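Beta-lactamase (Escherichia coli, PDB 6PQ9) probably hydrolyses the amide bond of beta-lactam antibiotics to give substituted beta-amino acids, as expected of a class A extended-spectrum beta-lactamase. Local coordinates at residues I87-K92 with S120-L125; T128-D133 with L210-E215. The protein carries 1 engineered substitution. One frame throughout, in Å; residues are numbered along the deposited sequence.

Contact 1 (I87-K92 with S120-L125); sequences ISIDKK and SISEIL. With ACT (acetate ion), chain C.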
loop_
_atom_site.group_PDB
_atom_site.type_symbol
_atom_site.label_atom_id
_atom_site.label_comp_id
_atom_site.label_asym_id
_atom_site.label_seq_id
_atom_site.Cartn_x
_atom_site.Cartn_y
_atom_site.Cartn_z
ATOM N N ILE A 87 17.925 -7.420 15.524
ATOM C CA ILE A 87 16.811 -7.803 16.383
ATOM C C ILE A 87 16.004 -8.868 15.660
ATOM O O ILE A 87 15.763 -8.763 14.450
ATOM C CB ILE A 87 15.929 -6.587 16.724
ATOM C CG1 ILE A 87 16.727 -5.531 17.504
ATOM C CG2 ILE A 87 14.686 -7.029 17.473
ATOM C CD1 ILE A 87 16.241 -4.102 17.277
ATOM N N SER A 88 15.598 -9.905 16.389
ATOM C CA SER A 88 14.827 -10.977 15.777
ATOM C C SER A 88 13.396 -10.524 15.506
ATOM O O SER A 88 12.789 -9.808 16.311
ATOM C CB SER A 88 14.821 -12.207 16.679
ATOM O OG SER A 88 13.840 -13.144 16.250
ATOM N N ILE A 89 12.849 -10.959 14.368
ATOM C CA ILE A 89 11.440 -10.707 14.096
ATOM C C ILE A 89 10.538 -11.384 15.123
ATOM O O ILE A 89 9.346 -11.064 15.212
ATOM C CB ILE A 89 11.072 -11.156 12.665
ATOM C CG1 ILE A 89 9.880 -10.346 12.147
ATOM C CG2 ILE A 89 10.786 -12.655 12.617
ATOM C CD1 ILE A 89 9.430 -10.783 10.786
ATOM N N ASP A 90 11.075 -12.323 15.901
ATOM C CA ASP A 90 10.314 -12.985 16.953
ATOM C C ASP A 90 10.406 -12.270 18.289
ATOM O O ASP A 90 9.737 -12.686 19.237
ATOM C CB ASP A 90 10.778 -14.432 17.112
ATOM C CG ASP A 90 10.525 -15.256 15.867
ATOM O OD1 ASP A 90 9.402 -15.177 15.320
ATOM O OD2 ASP A 90 11.449 -15.967 15.429
ATOM N N LYS A 91 11.205 -11.211 18.387
ATOM C CA LYS A 91 11.247 -10.419 19.607
ATOM C C LYS A 91 9.844 -9.948 19.977
ATOM O O LYS A 91 9.063 -9.533 19.117
ATOM C CB LYS A 91 12.178 -9.229 19.409
ATOM C CG LYS A 91 11.926 -8.067 20.339
ATOM C CD LYS A 91 12.536 -8.347 21.672
ATOM C CE LYS A 91 12.697 -7.084 22.473
ATOM N NZ LYS A 91 12.869 -7.452 23.915
ATOM N N LYS A 92 9.520 -10.011 21.263
ATOM C CA LYS A 92 8.179 -9.689 21.728
ATOM C C LYS A 92 8.125 -8.301 22.347
ATOM O O LYS A 92 9.006 -7.914 23.122
ATOM C CB LYS A 92 7.692 -10.728 22.728
ATOM C CG LYS A 92 7.377 -12.053 22.062
ATOM C CD LYS A 92 6.474 -12.923 22.923
ATOM C CE LYS A 92 6.385 -14.344 22.373
ATOM N NZ LYS A 92 5.827 -15.275 23.388
ATOM N N SER A 120 4.871 -10.847 19.422
ATOM C CA SER A 120 6.060 -10.789 18.598
ATOM C C SER A 120 5.874 -9.755 17.494
ATOM O O SER A 120 4.761 -9.509 17.014
ATOM C CB SER A 120 6.362 -12.162 18.003
ATOM O OG SER A 120 5.498 -12.451 16.920
ATOM N N ILE A 121 6.980 -9.133 17.099
ATOM C CA ILE A 121 6.918 -8.177 15.997
ATOM C C ILE A 121 6.371 -8.857 14.744
ATOM O O ILE A 121 5.582 -8.272 13.986
ATOM C CB ILE A 121 8.308 -7.557 15.789
ATOM C CG1 ILE A 121 8.674 -6.762 17.059
ATOM C CG2 ILE A 121 8.328 -6.683 14.538
ATOM C CD1 ILE A 121 10.131 -6.330 17.154
ATOM N N SER A 122 6.741 -10.124 14.545
ATOM C CA SER A 122 6.186 -10.943 13.477
ATOM C C SER A 122 4.656 -10.903 13.463
ATOM O O SER A 122 4.038 -10.620 12.427
ATOM C CB SER A 122 6.691 -12.373 13.642
ATOM O OG SER A 122 6.419 -13.147 12.493
ATOM N N GLU A 123 4.022 -11.168 14.611
ATOM C CA GLU A 123 2.564 -11.210 14.635
ATOM C C GLU A 123 1.953 -9.822 14.418
ATOM O O GLU A 123 0.916 -9.695 13.754
ATOM C CB GLU A 123 2.059 -11.824 15.943
ATOM C CG GLU A 123 0.526 -11.947 15.968
ATOM C CD GLU A 123 -0.041 -12.393 17.311
ATOM O OE1 GLU A 123 0.715 -12.941 18.139
ATOM O OE2 GLU A 123 -1.261 -12.213 17.526
ATOM N N ILE A 124 2.574 -8.773 14.965
ATOM C CA ILE A 124 2.069 -7.418 14.747
ATOM C C ILE A 124 2.227 -7.013 13.283
ATOM O O ILE A 124 1.352 -6.350 12.711
ATOM C CB ILE A 124 2.776 -6.420 15.682
ATOM C CG1 ILE A 124 2.641 -6.858 17.144
ATOM C CG2 ILE A 124 2.214 -5.014 15.481
ATOM C CD1 ILE A 124 3.705 -6.292 18.053
ATOM N N LEU A 125 3.348 -7.392 12.660
ATOM C CA LEU A 125 3.577 -7.073 11.256
ATOM C C LEU A 125 2.592 -7.799 10.350
ATOM O O LEU A 125 2.110 -7.232 9.365
ATOM C CB LEU A 125 5.002 -7.453 10.863
ATOM C CG LEU A 125 6.068 -6.371 10.931
ATOM C CD1 LEU A 125 7.402 -7.018 10.626
ATOM C CD2 LEU A 125 5.733 -5.264 9.944
HETATM C C ACT C . 15.675 -13.169 13.230
HETATM O O ACT C . 15.852 -14.215 13.955
HETATM O OXT ACT C . 14.580 -12.668 12.772
HETATM C CH3 ACT C . 17.006 -12.389 12.861
#

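Contact 2 (T128-D133 with L210-E215); sequences TVSRSD and LNTMIE. With SO4 (sulfate ion), chain L.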
loop_
_atom_site.group_PDB
_atom_site.type_symbol
_atom_site.label_atom_id
_atom_site.label_comp_id
_atom_site.label_asym_id
_atom_site.label_seq_id
_atom_site.Cartn_x
_atom_site.Cartn_y
_atom_site.Cartn_z
ATOM N N THR A 128 -0.688 -6.060 10.529
ATOM C CA THR A 128 -0.662 -4.732 9.931
ATOM C C THR A 128 -0.624 -4.801 8.407
ATOM O O THR A 128 -1.350 -4.063 7.732
ATOM C CB THR A 128 0.539 -3.961 10.469
ATOM O OG1 THR A 128 0.479 -3.936 11.902
ATOM C CG2 THR A 128 0.570 -2.538 9.914
ATOM N N VAL A 129 0.203 -5.677 7.843
ATOM C CA VAL A 129 0.361 -5.717 6.387
ATOM C C VAL A 129 -0.711 -6.570 5.726
ATOM O O VAL A 129 -1.359 -6.131 4.773
ATOM C CB VAL A 129 1.768 -6.213 6.001
ATOM C CG1 VAL A 129 1.879 -6.265 4.481
ATOM C CG2 VAL A 129 2.833 -5.303 6.615
ATOM N N SER A 130 -0.908 -7.808 6.187
ATOM C CA SER A 130 -1.866 -8.682 5.514
ATOM C C SER A 130 -3.306 -8.321 5.825
ATOM O O SER A 130 -4.181 -8.516 4.976
ATOM C CB SER A 130 -1.633 -10.138 5.898
ATOM O OG SER A 130 -0.415 -10.592 5.350
ATOM N N ARG A 131 -3.577 -7.819 7.029
ATOM C CA ARG A 131 -4.943 -7.547 7.455
ATOM C C ARG A 131 -5.180 -6.073 7.738
ATOM O O ARG A 131 -6.282 -5.709 8.167
ATOM C CB ARG A 131 -5.302 -8.385 8.701
ATOM C CG ARG A 131 -5.203 -9.885 8.489
ATOM C CD ARG A 131 -6.113 -10.653 9.434
ATOM N NE ARG A 131 -7.524 -10.422 9.104
ATOM C CZ ARG A 131 -8.560 -10.759 9.875
ATOM N NH1 ARG A 131 -8.373 -11.364 11.052
ATOM N NH2 ARG A 131 -9.796 -10.490 9.457
ATOM N N SER A 132 -4.165 -5.225 7.550
ATOM C CA SER A 132 -4.324 -3.772 7.576
ATOM C C SER A 132 -4.724 -3.249 8.957
ATOM O O SER A 132 -5.371 -2.203 9.068
ATOM C CB SER A 132 -5.323 -3.320 6.508
ATOM O OG SER A 132 -5.088 -1.966 6.171
ATOM N N ASP A 133 -4.308 -3.953 10.013
ATOM C CA ASP A 133 -4.587 -3.549 11.389
ATOM C C ASP A 133 -4.169 -2.103 11.670
ATOM O O ASP A 133 -3.014 -1.719 11.463
ATOM C CB ASP A 133 -3.850 -4.503 12.339
ATOM C CG ASP A 133 -4.439 -4.512 13.730
ATOM O OD1 ASP A 133 -4.475 -3.448 14.394
ATOM O OD2 ASP A 133 -4.878 -5.589 14.156
ATOM N N LEU A 210 7.462 -9.960 1.666
ATOM C CA LEU A 210 6.871 -10.406 0.404
ATOM C C LEU A 210 5.756 -11.432 0.634
ATOM O O LEU A 210 4.668 -11.327 0.049
ATOM C CB LEU A 210 7.963 -10.981 -0.503
ATOM C CG LEU A 210 7.539 -11.448 -1.895
ATOM C CD1 LEU A 210 6.724 -10.371 -2.592
ATOM C CD2 LEU A 210 8.778 -11.792 -2.706
ATOM N N ASN A 211 6.006 -12.431 1.493
ATOM C CA ASN A 211 4.987 -13.446 1.766
ATOM C C ASN A 211 3.728 -12.842 2.387
ATOM O O ASN A 211 2.609 -13.212 2.011
ATOM C CB ASN A 211 5.546 -14.539 2.678
ATOM C CG ASN A 211 4.755 -15.822 2.568
ATOM O OD1 ASN A 211 4.351 -16.217 1.466
ATOM N ND2 ASN A 211 4.500 -16.469 3.701
ATOM N N THR A 212 3.877 -11.918 3.349
ATOM C CA THR A 212 2.682 -11.310 3.929
ATOM C C THR A 212 1.908 -10.478 2.910
ATOM O O THR A 212 0.708 -10.256 3.091
ATOM C CB THR A 212 3.033 -10.438 5.141
ATOM O OG1 THR A 212 3.589 -9.205 4.684
ATOM C CG2 THR A 212 4.026 -11.131 6.053
ATOM N N MET A 213 2.567 -10.009 1.849
ATOM C CA MET A 213 1.877 -9.214 0.841
ATOM C C MET A 213 1.180 -10.091 -0.182
ATOM O O MET A 213 0.212 -9.648 -0.813
ATOM C CB MET A 213 2.869 -8.278 0.149
ATOM C CG MET A 213 3.296 -7.092 1.002
ATOM S SD MET A 213 4.623 -6.165 0.212
ATOM C CE MET A 213 3.727 -5.146 -0.971
ATOM N N ILE A 214 1.679 -11.314 -0.382
ATOM C CA ILE A 214 1.002 -12.289 -1.232
ATOM C C ILE A 214 -0.154 -12.932 -0.488
ATOM O O ILE A 214 -1.242 -13.119 -1.040
ATOM C CB ILE A 214 2.004 -13.356 -1.708
ATOM C CG1 ILE A 214 3.022 -12.731 -2.661
ATOM C CG2 ILE A 214 1.263 -14.545 -2.324
ATOM C CD1 ILE A 214 4.187 -13.608 -2.966
ATOM N N GLU A 215 0.076 -13.296 0.762
ATOM C CA GLU A 215 -0.900 -14.000 1.575
ATOM C C GLU A 215 -1.900 -13.071 2.230
ATOM O O GLU A 215 -2.246 -13.257 3.396
ATOM C CB GLU A 215 -0.153 -14.818 2.625
ATOM C CG GLU A 215 0.561 -16.011 2.044
ATOM C CD GLU A 215 0.645 -17.139 3.040
ATOM O OE1 GLU A 215 1.480 -17.040 3.972
ATOM O OE2 GLU A 215 -0.141 -18.109 2.903
HETATM S S SO4 L . -6.946 0.695 5.162
HETATM O O1 SO4 L . -6.496 -0.529 4.499
HETATM O O2 SO4 L . -6.152 0.884 6.374
HETATM O O3 SO4 L . -6.765 1.866 4.295
HETATM O O4 SO4 L . -8.356 0.541 5.472
#

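Contact 1 (I87-K92 with S120-L125)
I89 and K91 present their carbonyls to the first turn of helix 121-130, a worked example of how amide N-H groups at a helix start can be satisfied from outside the helix. K91 O accepts from I121 N at 2.9 Å, and I89 O from S122 N at 2.8 Å; both donors sit nearly on the line of the C=O bond, although the second N-H is the more bent (142°). The next amide is capped by the residue just before the helix: S120 brings OG to 3.0 Å from E123 N, its hydroxyl held between backbone N and carbonyl carbon (chi1 77°). I89 N donates to acetate OXT at 2.9 Å, the ion probably coming from the crystallisation liquor; its bond to S88 OG is weak.

Apolar contacts are looser. I89 extends its chain past S122, bringing CD1 to 4.3 Å from L125 CD1, while K91 CG, set anti to its backbone N, lies 4.0 Å from I121 CD1.

The S88-K91 type I turn leads to the antiparallel non-hydrogen-bonded pair K92-S120, in a two-stranded antiparallel sheet whose second strand runs straight into a capped helix in the helical domain of the class A fold.

Contact 2 (T128-D133 with L210-E215)
At the approach to the SDN motif of class A beta-lactamases, which S132 and D133 begin, V129 and S130 in the last turn of helix 121-130 pack against T212 and M213 in the last turn of helix 203-214. Between the two segments the polar link is a single side-chain bond. S130 OG, anti to its own carbonyl carbon (chi1 -69°), gives its proton to T212 O at a short 2.5 Å, meeting a lone pair in the carbonyl plane with a C=O...OG angle of 122°. Since the K126 ammonium is also hydrogen-bonded to this buried hydroxyl, the serine is gripped by two partners.

One methyl of V129 carries the van der Waals part. This CG1 stands anti to the backbone N (chi1 179°) and lies 3.8 Å from M213 CG, its apolar partner across the contact. The same methyl comes to 3.4 Å from T212 OG1, a hydroxyl whose own polar partner is L209 O, one turn back in its helix. The V129 and T212 side chains cross at about a right angle, those of V129 and M213 obliquely.

Beyond this packing the chain leaves the helix, S132 taking a positive phi, and enters the SDN loop that borders the active site in this family. There S132 OG bonds to sulfate O1 at 2.6 Å, and is also hydrogen-bonded to K236 NZ. The same anion, probably from the crystallisation liquor, is held by K71 NZ and by the backbone N atoms of S239 and the engineered G68. D133, buried, is the N-cap of helix 134-144.

In the fold
Helix 121-130 is the common element: contact 1 secures its first turn and contact 2 packs its last, with centres 14 Å apart. Along the chain they come in series, contact 1 closing before contact 2 opens, and the segments 120-125 and 128-133 adjoin on the helix without the contacts otherwise touching. Contact 1 is peripheral and partly buried, its centre about 21 Å from that of the chain, where strand 117-120 of the small two-stranded sheet runs into the helix. Contact 2, buried and with its centre about 10 Å from that of the chain, packs the helix end on the last turn of helix 203-214, whose Y208 also borders contact 1. One helix thus runs from the outer part of the helical domain to the edge of the active-site region.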